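Periplasmic binding protein (Sulfurospirillum deleyianum, PDB 4PAG) probably serves as the solute-binding component of an ABC transporter, capturing its ligand in the periplasm; here a histidine occupies the pocket. Local coordinates at residues L260-P265 and A281-S286. Sequence-based numbering, arbitrary orientation.
With HIS (histidine), chain E.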
loop_
_atom_site.group_PDB
_atom_site.type_symbol
_atom_site.label_atom_id
_atom_site.label_comp_id
_atom_site.label_asym_id
_atom_site.label_seq_id
_atom_site.Cartn_x
_atom_site.Cartn_y
_atom_site.Cartn_z
ATOM N N LEU A 260 3.255 13.394 -8.178
ATOM C CA LEU A 260 2.255 12.388 -8.504
ATOM C C LEU A 260 2.743 11.015 -8.036
ATOM O O LEU A 260 3.845 10.597 -8.355
ATOM C CB LEU A 260 1.999 12.376 -10.015
ATOM C CG LEU A 260 0.913 11.473 -10.590
ATOM C CD1 LEU A 260 -0.465 11.846 -10.073
ATOM C CD2 LEU A 260 0.952 11.528 -12.117
ATOM N N VAL A 261 1.923 10.322 -7.265
ATOM C CA VAL A 261 2.308 9.013 -6.729
ATOM C C VAL A 261 2.421 7.988 -7.862
ATOM O O VAL A 261 1.480 7.829 -8.632
ATOM C CB VAL A 261 1.276 8.509 -5.691
ATOM C CG1 VAL A 261 1.639 7.129 -5.181
ATOM C CG2 VAL A 261 1.167 9.470 -4.520
ATOM N N PRO A 262 3.566 7.285 -7.971
ATOM C CA PRO A 262 3.684 6.194 -8.937
ATOM C C PRO A 262 2.754 5.021 -8.666
ATOM O O PRO A 262 2.415 4.723 -7.506
ATOM C CB PRO A 262 5.139 5.743 -8.792
ATOM C CG PRO A 262 5.847 6.922 -8.224
ATOM C CD PRO A 262 4.848 7.555 -7.306
ATOM N N LYS A 263 2.364 4.352 -9.742
ATOM C CA LYS A 263 1.300 3.350 -9.696
ATOM C C LYS A 263 1.631 2.026 -10.367
ATOM O O LYS A 263 0.782 1.136 -10.390
ATOM C CB LYS A 263 0.044 3.927 -10.354
ATOM C CG LYS A 263 -0.508 5.123 -9.615
ATOM C CD LYS A 263 -1.579 5.843 -10.384
ATOM C CE LYS A 263 -2.097 7.007 -9.562
ATOM N NZ LYS A 263 -1.115 8.120 -9.503
ATOM N N SER A 264 2.847 1.887 -10.897
ATOM C CA SER A 264 3.205 0.751 -11.743
ATOM C C SER A 264 4.118 -0.252 -11.027
ATOM O O SER A 264 5.254 0.082 -10.692
ATOM C CB SER A 264 3.887 1.248 -13.019
ATOM O OG SER A 264 3.032 2.126 -13.735
ATOM N N PRO A 265 3.635 -1.490 -10.801
ATOM C CA PRO A 265 2.320 -2.047 -11.107
ATOM C C PRO A 265 1.300 -1.898 -9.971
ATOM O O PRO A 265 0.098 -2.099 -10.187
ATOM C CB PRO A 265 2.636 -3.522 -11.316
ATOM C CG PRO A 265 3.699 -3.784 -10.300
ATOM C CD PRO A 265 4.546 -2.539 -10.295
ATOM N N ALA A 281 7.391 5.090 1.122
ATOM C CA ALA A 281 7.701 6.017 2.216
ATOM C C ALA A 281 9.074 6.665 2.020
ATOM O O ALA A 281 9.269 7.830 2.371
ATOM C CB ALA A 281 7.620 5.316 3.554
ATOM N N HIS A 282 10.016 5.927 1.441
ATOM C CA HIS A 282 11.309 6.515 1.067
ATOM C C HIS A 282 11.147 7.563 -0.028
ATOM O O HIS A 282 11.729 8.658 0.049
ATOM C CB HIS A 282 12.312 5.449 0.630
ATOM C CG HIS A 282 13.063 4.840 1.766
ATOM N ND1 HIS A 282 14.181 5.429 2.314
ATOM C CD2 HIS A 282 12.847 3.707 2.474
ATOM C CE1 HIS A 282 14.627 4.681 3.306
ATOM N NE2 HIS A 282 13.833 3.631 3.423
ATOM N N TRP A 283 10.362 7.231 -1.043
ATOM C CA TRP A 283 10.048 8.190 -2.103
ATOM C C TRP A 283 9.439 9.469 -1.522
ATOM O O TRP A 283 9.874 10.584 -1.858
ATOM C CB TRP A 283 9.116 7.558 -3.136
ATOM C CG TRP A 283 8.628 8.523 -4.163
ATOM C CD1 TRP A 283 9.323 8.988 -5.244
ATOM C CD2 TRP A 283 7.346 9.151 -4.210
ATOM N NE1 TRP A 283 8.550 9.858 -5.963
ATOM C CE2 TRP A 283 7.334 9.985 -5.348
ATOM C CE3 TRP A 283 6.208 9.098 -3.402
ATOM C CZ2 TRP A 283 6.225 10.745 -5.704
ATOM C CZ3 TRP A 283 5.110 9.869 -3.749
ATOM C CH2 TRP A 283 5.128 10.679 -4.895
ATOM N N ILE A 284 8.450 9.315 -0.643
ATOM C CA ILE A 284 7.872 10.468 0.068
ATOM C C ILE A 284 8.944 11.263 0.846
ATOM O O ILE A 284 8.989 12.502 0.767
ATOM C CB ILE A 284 6.738 10.052 1.040
ATOM C CG1 ILE A 284 5.509 9.565 0.263
ATOM C CG2 ILE A 284 6.324 11.216 1.922
ATOM C CD1 ILE A 284 4.534 8.783 1.120
ATOM N N ALA A 285 9.789 10.568 1.605
ATOM C CA ALA A 285 10.848 11.240 2.373
ATOM C C ALA A 285 11.774 12.067 1.473
ATOM O O ALA A 285 12.173 13.190 1.828
ATOM C CB ALA A 285 11.656 10.227 3.173
ATOM N N SER A 286 12.096 11.514 0.307
ATOM C CA SER A 286 12.944 12.193 -0.677
ATOM C C SER A 286 12.301 13.492 -1.173
ATOM O O SER A 286 13.003 14.446 -1.488
ATOM C CB SER A 286 13.270 11.277 -1.864
ATOM O OG SER A 286 12.182 11.162 -2.780
HETATM N N HIS E . 1.750 9.472 -14.486
HETATM C CA HIS E . 1.410 8.290 -13.647
HETATM C C HIS E . -0.096 8.187 -13.449
HETATM O O HIS E . -0.677 8.475 -12.393
HETATM C CB HIS E . 2.127 8.349 -12.305
HETATM C CG HIS E . 3.584 8.672 -12.415
HETATM N ND1 HIS E . 4.281 9.334 -11.427
HETATM C CD2 HIS E . 4.476 8.425 -13.403
HETATM C CE1 HIS E . 5.542 9.472 -11.796
HETATM N NE2 HIS E . 5.687 8.930 -12.991
HETATM O OXT HIS E . -0.773 7.806 -14.391
#
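Trp283 has chi1 at 173°, which swings its indole out from helix 277-288 to the loop after strand 258-260, where Val261 CG2 rests 4.0 Å from Trp283 CZ3. Strand 258-260 is an outermost strand of a four-stranded parallel sheet, consistent with a lobe of the periplasmic binding protein fold, and its loop touches both the indole and the bound histidine. Pro262 CD lies over one face of the six-membered ring of Trp283 in a CH-pi contact, 3.9 Å from the centroid and 13° off the normal; Trp268 packs edge-to-face with the same indole. Leu260 O approaches Trp283 CZ2 obliquely at 3.6 Å and also accepts a weak hydrogen bond from ligand ND1. Bent at chi4 (73°), the Lys263 chain lets NZ donate a hydrogen bond to ligand O at 2.9 Å, and the same ammonium reaches Gln233 O and Val261 O. A methionine in place of Lys263 would probably leave the ligand carboxylate without this cationic partner and the carbonyls of Val261 and Gln233 without their shared donor. The loop carbonyl that helps fix the ammonium is Val261 O, 2.8 Å from Lys263 NZ, which lies in the carbonyl plane.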